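Local coordinates for probable branched-chain amino acid ABC transporter, amino acid binding protein (Thermus thermophilus, PDB 3LKB) that binds valine and probably carries branched-chain amino acids to the membrane part of an ABC transporter for uptake, at residues D162-A166 against L377-H382; F333-T337 against A353-R357; V199-Q205 against M225-A230. The protein carries 2 engineered substitutions. One frame throughout, in Å; residues are numbered along the deposited sequence.

Contact 1: D162-A166 against L377-H382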
loop_
_atom_site.group_PDB
_atom_site.type_symbol
_atom_site.label_atom_id
_atom_site.label_comp_id
_atom_site.label_asym_id
_atom_site.label_seq_id
_atom_site.Cartn_x
_atom_site.Cartn_y
_atom_site.Cartn_z
ATOM N N ASP A 162 -21.571 13.737 -17.534
ATOM C CA ASP A 162 -21.370 13.490 -18.959
ATOM C C ASP A 162 -22.008 12.186 -19.375
ATOM O O ASP A 162 -22.514 12.067 -20.485
ATOM C CB ASP A 162 -19.884 13.600 -19.351
ATOM C CG ASP A 162 -19.363 15.030 -19.199
ATOM O OD1 ASP A 162 -20.128 15.970 -19.483
ATOM O OD2 ASP A 162 -18.216 15.249 -18.769
ATOM N N ALA A 163 -22.070 11.229 -18.463
ATOM C CA ALA A 163 -22.721 9.959 -18.772
ATOM C C ALA A 163 -24.240 10.102 -18.893
ATOM O O ALA A 163 -24.854 9.514 -19.769
ATOM C CB ALA A 163 -22.371 8.926 -17.740
ATOM N N ARG A 164 -24.849 10.878 -18.006
ATOM C CA ARG A 164 -26.281 11.034 -18.047
ATOM C C ARG A 164 -26.637 11.686 -19.371
ATOM O O ARG A 164 -27.519 11.202 -20.122
ATOM C CB ARG A 164 -26.812 11.856 -16.866
ATOM C CG ARG A 164 -26.694 11.160 -15.505
ATOM C CD ARG A 164 -27.563 11.901 -14.468
ATOM N NE ARG A 164 -27.400 11.497 -13.060
ATOM C CZ ARG A 164 -28.100 10.515 -12.477
ATOM N NH1 ARG A 164 -28.976 9.818 -13.198
ATOM N NH2 ARG A 164 -27.916 10.212 -11.181
ATOM N N LYS A 165 -25.951 12.768 -19.700
ATOM C CA LYS A 165 -26.355 13.391 -20.921
ATOM C C LYS A 165 -26.029 12.563 -22.160
ATOM O O LYS A 165 -26.805 12.597 -23.096
ATOM C CB LYS A 165 -26.009 14.884 -21.014
ATOM C CG LYS A 165 -24.615 15.262 -21.107
ATOM C CD LYS A 165 -24.140 15.881 -19.774
ATOM C CE LYS A 165 -24.909 17.121 -19.371
ATOM N NZ LYS A 165 -23.980 18.300 -19.279
ATOM N N ALA A 166 -24.927 11.796 -22.153
ATOM C CA ALA A 166 -24.636 10.866 -23.243
ATOM C C ALA A 166 -25.677 9.758 -23.327
ATOM O O ALA A 166 -26.079 9.396 -24.416
ATOM C CB ALA A 166 -23.209 10.274 -23.121
ATOM N N LEU A 377 -19.155 12.225 -29.590
ATOM C CA LEU A 377 -20.257 12.318 -28.608
ATOM C C LEU A 377 -19.854 13.019 -27.271
ATOM O O LEU A 377 -20.547 13.929 -26.775
ATOM C CB LEU A 377 -20.850 10.952 -28.314
ATOM C CG LEU A 377 -22.058 10.953 -27.352
ATOM C CD1 LEU A 377 -23.115 11.977 -27.782
ATOM C CD2 LEU A 377 -22.721 9.574 -27.261
ATOM N N PHE A 378 -18.749 12.586 -26.684
ATOM C CA PHE A 378 -18.190 13.271 -25.529
ATOM C C PHE A 378 -18.066 14.772 -25.755
ATOM O O PHE A 378 -18.399 15.577 -24.867
ATOM C CB PHE A 378 -16.819 12.706 -25.137
ATOM C CG PHE A 378 -16.011 13.648 -24.281
ATOM C CD1 PHE A 378 -16.422 13.967 -23.004
ATOM C CD2 PHE A 378 -14.864 14.233 -24.767
ATOM C CE1 PHE A 378 -15.691 14.862 -22.205
ATOM C CE2 PHE A 378 -14.139 15.100 -23.974
ATOM C CZ PHE A 378 -14.563 15.432 -22.692
ATOM N N ARG A 379 -17.564 15.171 -26.918
ATOM C CA ARG A 379 -17.405 16.601 -27.130
ATOM C C ARG A 379 -18.766 17.307 -27.273
ATOM O O ARG A 379 -18.938 18.382 -26.701
ATOM C CB ARG A 379 -16.446 16.918 -28.269
ATOM C CG ARG A 379 -15.042 16.509 -28.018
ATOM C CD ARG A 379 -14.310 16.287 -29.309
ATOM N NE ARG A 379 -12.874 16.015 -29.131
ATOM C CZ ARG A 379 -12.339 14.929 -28.543
ATOM N NH1 ARG A 379 -13.095 13.960 -28.052
ATOM N NH2 ARG A 379 -11.024 14.797 -28.476
ATOM N N LYS A 380 -19.744 16.700 -27.962
ATOM C CA LYS A 380 -21.066 17.345 -27.969
ATOM C C LYS A 380 -21.680 17.519 -26.575
ATOM O O LYS A 380 -22.062 18.614 -26.226
ATOM C CB LYS A 380 -22.083 16.776 -28.979
ATOM C CG LYS A 380 -22.304 15.295 -28.950
ATOM C CD LYS A 380 -21.555 14.497 -30.130
ATOM C CE LYS A 380 -22.373 14.332 -31.472
ATOM N NZ LYS A 380 -22.171 13.038 -32.190
ATOM N N VAL A 381 -21.745 16.461 -25.768
ATOM C CA VAL A 381 -22.379 16.603 -24.453
ATOM C C VAL A 381 -21.597 17.510 -23.522
ATOM O O VAL A 381 -22.178 18.189 -22.673
ATOM C CB VAL A 381 -22.749 15.248 -23.778
ATOM C CG1 VAL A 381 -23.550 14.384 -24.772
ATOM C CG2 VAL A 381 -21.520 14.502 -23.232
ATOM N N HIS A 382 -20.287 17.538 -23.673
ATOM C CA HIS A 382 -19.491 18.321 -22.765
ATOM C C HIS A 382 -19.251 19.772 -23.179
ATOM O O HIS A 382 -19.297 20.647 -22.340
ATOM C CB HIS A 382 -18.175 17.625 -22.420
ATOM C CG HIS A 382 -17.536 18.197 -21.201
ATOM N ND1 HIS A 382 -16.561 19.165 -21.263
ATOM C CD2 HIS A 382 -17.822 18.029 -19.891
ATOM C CE1 HIS A 382 -16.243 19.540 -20.043
ATOM N NE2 HIS A 382 -16.997 18.867 -19.189
#

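Contact 2: F333-T337 against A353-R357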
loop_
_atom_site.group_PDB
_atom_site.type_symbol
_atom_site.label_atom_id
_atom_site.label_comp_id
_atom_site.label_asym_id
_atom_site.label_seq_id
_atom_site.Cartn_x
_atom_site.Cartn_y
_atom_site.Cartn_z
ATOM N N PHE A 333 4.036 5.188 -24.624
ATOM C CA PHE A 333 3.259 4.688 -23.470
ATOM C C PHE A 333 1.769 4.589 -23.734
ATOM O O PHE A 333 1.095 3.665 -23.228
ATOM C CB PHE A 333 3.490 5.516 -22.211
ATOM C CG PHE A 333 4.843 5.358 -21.652
ATOM C CD1 PHE A 333 5.283 4.112 -21.231
ATOM C CD2 PHE A 333 5.681 6.435 -21.532
ATOM C CE1 PHE A 333 6.534 3.961 -20.661
ATOM C CE2 PHE A 333 6.946 6.299 -20.978
ATOM C CZ PHE A 333 7.381 5.069 -20.556
ATOM N N ALA A 334 1.266 5.516 -24.538
ATOM C CA ALA A 334 -0.145 5.593 -24.831
ATOM C C ALA A 334 -0.325 5.487 -26.312
ATOM O O ALA A 334 0.607 5.786 -27.065
ATOM C CB ALA A 334 -0.738 6.940 -24.322
ATOM N N VAL A 335 -1.531 5.114 -26.720
ATOM C CA VAL A 335 -1.887 4.929 -28.107
ATOM C C VAL A 335 -1.987 6.279 -28.842
ATOM O O VAL A 335 -2.013 7.319 -28.212
ATOM C CB VAL A 335 -3.233 4.169 -28.214
ATOM C CG1 VAL A 335 -3.134 2.840 -27.577
ATOM C CG2 VAL A 335 -4.389 4.963 -27.588
ATOM N N SER A 336 -1.992 6.263 -30.165
ATOM C CA SER A 336 -2.251 7.464 -30.945
ATOM C C SER A 336 -3.283 7.169 -32.053
ATOM O O SER A 336 -3.403 6.011 -32.519
ATOM C CB SER A 336 -0.943 8.042 -31.492
ATOM O OG SER A 336 -0.199 7.051 -32.157
ATOM N N THR A 337 -4.102 8.145 -32.431
ATOM C CA THR A 337 -5.012 7.879 -33.572
ATOM C C THR A 337 -4.203 7.732 -34.878
ATOM O O THR A 337 -3.025 8.094 -34.920
ATOM C CB THR A 337 -6.081 8.918 -33.694
ATOM O OG1 THR A 337 -5.454 10.194 -33.870
ATOM C CG2 THR A 337 -6.926 8.941 -32.398
ATOM N N ALA A 353 -2.510 12.373 -24.868
ATOM C CA ALA A 353 -3.003 11.319 -25.713
ATOM C C ALA A 353 -4.528 11.375 -25.791
ATOM O O ALA A 353 -5.228 10.868 -24.918
ATOM C CB ALA A 353 -2.573 9.985 -25.127
ATOM N N GLU A 354 -5.044 11.964 -26.855
ATOM C CA GLU A 354 -6.476 12.136 -27.003
ATOM C C GLU A 354 -7.226 10.848 -27.447
ATOM O O GLU A 354 -8.460 10.793 -27.396
ATOM C CB GLU A 354 -6.767 13.353 -27.920
ATOM C CG GLU A 354 -6.554 13.160 -29.432
ATOM C CD GLU A 354 -5.085 12.919 -29.891
ATOM O OE1 GLU A 354 -4.112 13.158 -29.106
ATOM O OE2 GLU A 354 -4.934 12.504 -31.076
ATOM N N GLY A 355 -6.499 9.834 -27.899
ATOM C CA GLY A 355 -7.124 8.558 -28.243
ATOM C C GLY A 355 -7.187 7.564 -27.089
ATOM O O GLY A 355 -6.397 7.622 -26.111
ATOM N N LEU A 356 -8.153 6.653 -27.195
ATOM C CA LEU A 356 -8.330 5.578 -26.235
ATOM C C LEU A 356 -8.826 4.382 -27.030
ATOM O O LEU A 356 -9.149 4.533 -28.219
ATOM C CB LEU A 356 -9.298 5.970 -25.094
ATOM C CG LEU A 356 -10.667 6.563 -25.452
ATOM C CD1 LEU A 356 -11.518 5.583 -26.157
ATOM C CD2 LEU A 356 -11.371 7.008 -24.204
ATOM N N ARG A 357 -8.833 3.210 -26.402
ATOM C CA ARG A 357 -9.471 2.043 -26.979
ATOM C C ARG A 357 -10.338 1.382 -25.915
ATOM O O ARG A 357 -10.241 1.707 -24.720
ATOM C CB ARG A 357 -8.416 0.999 -27.445
ATOM C CG ARG A 357 -7.268 1.497 -28.334
ATOM C CD ARG A 357 -6.302 0.381 -28.603
ATOM N NE ARG A 357 -5.384 0.157 -27.486
ATOM C CZ ARG A 357 -4.401 -0.750 -27.474
ATOM N NH1 ARG A 357 -4.210 -1.531 -28.547
ATOM N NH2 ARG A 357 -3.620 -0.883 -26.386
#

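Contact 3: V199-Q205 against M225-A230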
loop_
_atom_site.group_PDB
_atom_site.type_symbol
_atom_site.label_atom_id
_atom_site.label_comp_id
_atom_site.label_asym_id
_atom_site.label_seq_id
_atom_site.Cartn_x
_atom_site.Cartn_y
_atom_site.Cartn_z
ATOM N N VAL A 199 -31.254 -4.190 -14.941
ATOM C CA VAL A 199 -29.969 -3.678 -15.392
ATOM C C VAL A 199 -29.259 -4.715 -16.262
ATOM O O VAL A 199 -29.261 -5.877 -15.944
ATOM C CB VAL A 199 -29.078 -3.208 -14.183
ATOM C CG1 VAL A 199 -27.638 -2.878 -14.589
ATOM C CG2 VAL A 199 -29.718 -1.982 -13.524
ATOM N N GLU A 200 -28.649 -4.282 -17.363
ATOM C CA GLU A 200 -28.008 -5.243 -18.258
ATOM C C GLU A 200 -26.535 -4.963 -18.443
ATOM O O GLU A 200 -25.791 -5.799 -18.933
ATOM C CB GLU A 200 -28.733 -5.310 -19.596
ATOM C CG GLU A 200 -29.554 -4.103 -19.932
ATOM C CD GLU A 200 -30.640 -4.390 -20.989
ATOM O OE1 GLU A 200 -31.321 -3.420 -21.448
ATOM O OE2 GLU A 200 -30.793 -5.584 -21.353
ATOM N N TYR A 201 -26.128 -3.766 -18.037
ATOM C CA TYR A 201 -24.772 -3.326 -18.208
ATOM C C TYR A 201 -24.468 -2.518 -16.992
ATOM O O TYR A 201 -25.212 -1.610 -16.650
ATOM C CB TYR A 201 -24.653 -2.423 -19.421
ATOM C CG TYR A 201 -24.825 -3.153 -20.719
ATOM C CD1 TYR A 201 -23.715 -3.587 -21.444
ATOM C CD2 TYR A 201 -26.100 -3.404 -21.238
ATOM C CE1 TYR A 201 -23.871 -4.264 -22.641
ATOM C CE2 TYR A 201 -26.273 -4.076 -22.463
ATOM C CZ TYR A 201 -25.158 -4.500 -23.154
ATOM O OH TYR A 201 -25.306 -5.169 -24.347
ATOM N N VAL A 202 -23.377 -2.841 -16.341
ATOM C CA VAL A 202 -22.899 -2.007 -15.267
ATOM C C VAL A 202 -21.585 -1.336 -15.671
ATOM O O VAL A 202 -20.615 -2.009 -16.034
ATOM C CB VAL A 202 -22.655 -2.833 -13.988
ATOM C CG1 VAL A 202 -22.326 -1.938 -12.854
ATOM C CG2 VAL A 202 -23.840 -3.619 -13.678
ATOM N N VAL A 203 -21.563 -0.015 -15.608
ATOM C CA VAL A 203 -20.343 0.714 -15.904
ATOM C C VAL A 203 -19.719 1.159 -14.604
ATOM O O VAL A 203 -20.392 1.779 -13.793
ATOM C CB VAL A 203 -20.640 1.941 -16.753
ATOM C CG1 VAL A 203 -19.395 2.828 -16.886
ATOM C CG2 VAL A 203 -21.151 1.491 -18.095
ATOM N N HIS A 204 -18.430 0.867 -14.427
ATOM C CA HIS A 204 -17.716 1.230 -13.181
ATOM C C HIS A 204 -16.764 2.408 -13.324
ATOM O O HIS A 204 -16.004 2.493 -14.276
ATOM C CB HIS A 204 -16.872 0.048 -12.727
ATOM C CG HIS A 204 -17.664 -1.103 -12.186
ATOM N ND1 HIS A 204 -18.219 -2.081 -12.996
ATOM C CD2 HIS A 204 -17.996 -1.437 -10.915
ATOM C CE1 HIS A 204 -18.820 -2.985 -12.246
ATOM N NE2 HIS A 204 -18.701 -2.618 -10.981
ATOM N N GLN A 205 -16.760 3.293 -12.336
ATOM C CA GLN A 205 -15.692 4.280 -12.196
ATOM C C GLN A 205 -15.077 4.111 -10.829
ATOM O O GLN A 205 -15.577 4.607 -9.820
ATOM C CB GLN A 205 -16.250 5.695 -12.348
ATOM C CG GLN A 205 -15.327 6.814 -11.870
ATOM C CD GLN A 205 -14.094 7.092 -12.791
ATOM O OE1 GLN A 205 -13.699 6.267 -13.612
ATOM N NE2 GLN A 205 -13.477 8.262 -12.613
ATOM N N MET A 225 -25.448 -9.648 -16.276
ATOM C CA MET A 225 -25.145 -8.278 -16.623
ATOM C C MET A 225 -23.693 -8.228 -17.061
ATOM O O MET A 225 -22.831 -8.939 -16.523
ATOM C CB MET A 225 -25.296 -7.320 -15.445
ATOM C CG MET A 225 -26.375 -7.628 -14.418
ATOM S SD MET A 225 -26.204 -6.498 -13.025
ATOM C CE MET A 225 -24.671 -7.076 -12.439
ATOM N N ARG A 226 -23.435 -7.382 -18.037
ATOM C CA ARG A 226 -22.092 -7.099 -18.478
ATOM C C ARG A 226 -21.474 -5.933 -17.675
ATOM O O ARG A 226 -22.145 -4.924 -17.405
ATOM C CB ARG A 226 -22.137 -6.797 -19.969
ATOM C CG ARG A 226 -20.911 -6.129 -20.505
ATOM C CD ARG A 226 -19.809 -7.143 -20.840
ATOM N NE ARG A 226 -20.340 -8.142 -21.749
ATOM C CZ ARG A 226 -19.641 -8.756 -22.699
ATOM N NH1 ARG A 226 -18.337 -8.510 -22.914
ATOM N NH2 ARG A 226 -20.271 -9.651 -23.441
ATOM N N HIS A 227 -20.196 -6.084 -17.296
ATOM C CA HIS A 227 -19.432 -5.015 -16.656
ATOM C C HIS A 227 -18.363 -4.341 -17.535
ATOM O O HIS A 227 -17.614 -4.984 -18.283
ATOM C CB HIS A 227 -18.829 -5.479 -15.328
ATOM C CG HIS A 227 -19.833 -6.035 -14.364
ATOM N ND1 HIS A 227 -20.519 -7.206 -14.604
ATOM C CD2 HIS A 227 -20.239 -5.602 -13.147
ATOM C CE1 HIS A 227 -21.317 -7.467 -13.579
ATOM N NE2 HIS A 227 -21.177 -6.496 -12.689
ATOM N N LEU A 228 -18.310 -3.017 -17.416
ATOM C CA LEU A 228 -17.388 -2.171 -18.155
ATOM C C LEU A 228 -16.803 -1.156 -17.186
ATOM O O LEU A 228 -17.322 -0.969 -16.086
ATOM C CB LEU A 228 -18.105 -1.459 -19.329
ATOM C CG LEU A 228 -19.119 -2.315 -20.145
ATOM C CD1 LEU A 228 -20.466 -2.516 -19.415
ATOM C CD2 LEU A 228 -19.356 -1.656 -21.522
ATOM N N GLY A 229 -15.742 -0.473 -17.574
ATOM C CA GLY A 229 -15.091 0.427 -16.644
ATOM C C GLY A 229 -14.050 1.312 -17.258
ATOM O O GLY A 229 -13.475 1.000 -18.288
ATOM N N ALA A 230 -13.833 2.445 -16.610
ATOM C CA ALA A 230 -12.938 3.446 -17.060
ATOM C C ALA A 230 -11.523 3.141 -16.577
ATOM O O ALA A 230 -11.260 2.122 -15.955
ATOM C CB ALA A 230 -13.394 4.727 -16.527
#

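Contact 1: D162-A166 against L377-H382
Val381 is the residue to start from. Its side chain points from helix 377-382 toward helix 162-166, and its CA lies 6.2 Å from that of Lys165. In the m rotamer its two methyls diverge: CG1 sits 3.9 Å from Ala166 N and 4.4 Å from Ala166 CB, while CG2 lies 3.8 Å from Asp162 O. Over Val381 CB the methylene part of Lys165 closes in, with Lys165 CG a tight 3.3 Å from that atom. Lys165 takes chi1 near +68°, with chi2 between wells at -107°, so the chain bends back along its own helix toward the N-terminal end and the amine is carried away from the apolar patch. The axes approach to 9.3 Å at 103°, a steep helix-helix crossing on the outside of one lobe of this periplasmic binding protein: helix 160-170, which in sequence joins strands 145-150 and 173-179, parallel members of the lobe's sheet, meets the C-terminal helix 376-383, and helix 126-140 flanks both. One turn before Val381, Leu377 (t, p) reaches across so that its CD2 is 4.2 Å from Ala166 CB, and it also rests on Glu169 and Leu170 of helix 160-170. Asp162, chi1 m, leaves its helix sideways and brings its carboxylate to the rim of the Phe378 ring, OD2 to CE1 4.3 Å, and close to the His382 ring. That OD2 is hydrogen-bonded to Ser127 at the start of helix 126-140, whose Ser127 and Glu128 also touch the Phe378 ring.

Contact 2: F333-T337 against A353-R357
This is a buried loop-to-loop contact between an extended piece, 334-337, and a piece that bends at Glu354, both after helix 313-321, the second running into strand 357-362; they cross at 79°. Van der Waals contact holds it. Ala334 CB and Ala353 CB meet at 3.6 Å, and their CA atoms, 6.5 Å apart, are the nearest CA pair. Val335 is the main wedge: its CG2 lies 3.6 Å from Gly355 O, and its CG1 packs over one face of the Arg357 guanidinium, 3.5 Å from NE. The charge of Arg357 is met elsewhere, by a salt bridge to Glu260. Thr337 CG2 comes within 4.2 Å of Gly355 CA, where a side chain at Gly355 would crowd the methyl. The hydrogen bonds of these loops run to neighbouring chain instead: Val335 pairs through its backbone with Ser254, Ala353 with Pro122 and Arg357 with Thr253. Ala353 directly follows the sodium ligands Thr351 and Gly352, and the side chain of Glu354 comes within about 4 Å of the ion. Chain near Pro122 and Ser254 joins these loops here, consistent with the interlobe crossover that forms the hinge of type I periplasmic binding proteins.

Contact 3: V199-Q205 against M225-A230
Five backbone hydrogen bonds join 200-204 to 226-230 and pair the parallel strands 201-205 and 226-229: Arg226 N to Glu200 O (3.0 Å), Val202 N to Arg226 O (2.6 Å), Leu228 N to Val202 O (2.9 Å), His204 N to Leu228 O (2.7 Å) and Ala230 N to His204 O (3.2 Å). Helix 208-220 links the two strands, making this a beta-alpha-beta crossover of the kind that builds the Rossmann-like lobes of periplasmic binding proteins. Leu228 O takes a second, weak bond from His204 ND1 at 3.4 Å. CA-H...O contacts fill in between, such as Tyr201 CA to Arg226 O at 3.2 Å, and the short strand axes come to 4.4 Å of each other, at 25°.

On the face carrying Val202, His204 and His227, Val202 CG2 sits over the His227 ring and 3.8 Å from Met225 CE; helices 188-196 and 208-220 cover this side, the latter touching both His204 and His227. Across the sheet, Leu228 CD1 lies 4.0 Å from Tyr201 CD1, at the ring edge, and 4.3 Å from Val203 CG2, with Ile137 of helix 126-140 touching both Tyr201 and Val203. Toward the valine pocket, Gln205 gives its NE2 to the backbone of the pocket residue Phe155, and its OE1 comes to 3.3 Å from Ala230 CB.

Contact 3 is sheet core, joined by a ladder of backbone hydrogen bonds, with helices on both faces. Contact 2 is also buried but joins irregular loops, whose hydrogen bonds run to other parts of the chain. Contact 1, only partly buried, is a helix crossing on the outside of a lobe. Strands 201-205 and 226-229 belong to the same mixed sheet as strand 357-362, which contact 2 leads into, and helix 126-140 touches residues of all three contacts. The centres lie about 17 Å (contacts 1 and 3), 20 Å (1 and 2) and 22 Å (2 and 3) apart; contact 3 runs toward the valine, contact 2 toward the sodium.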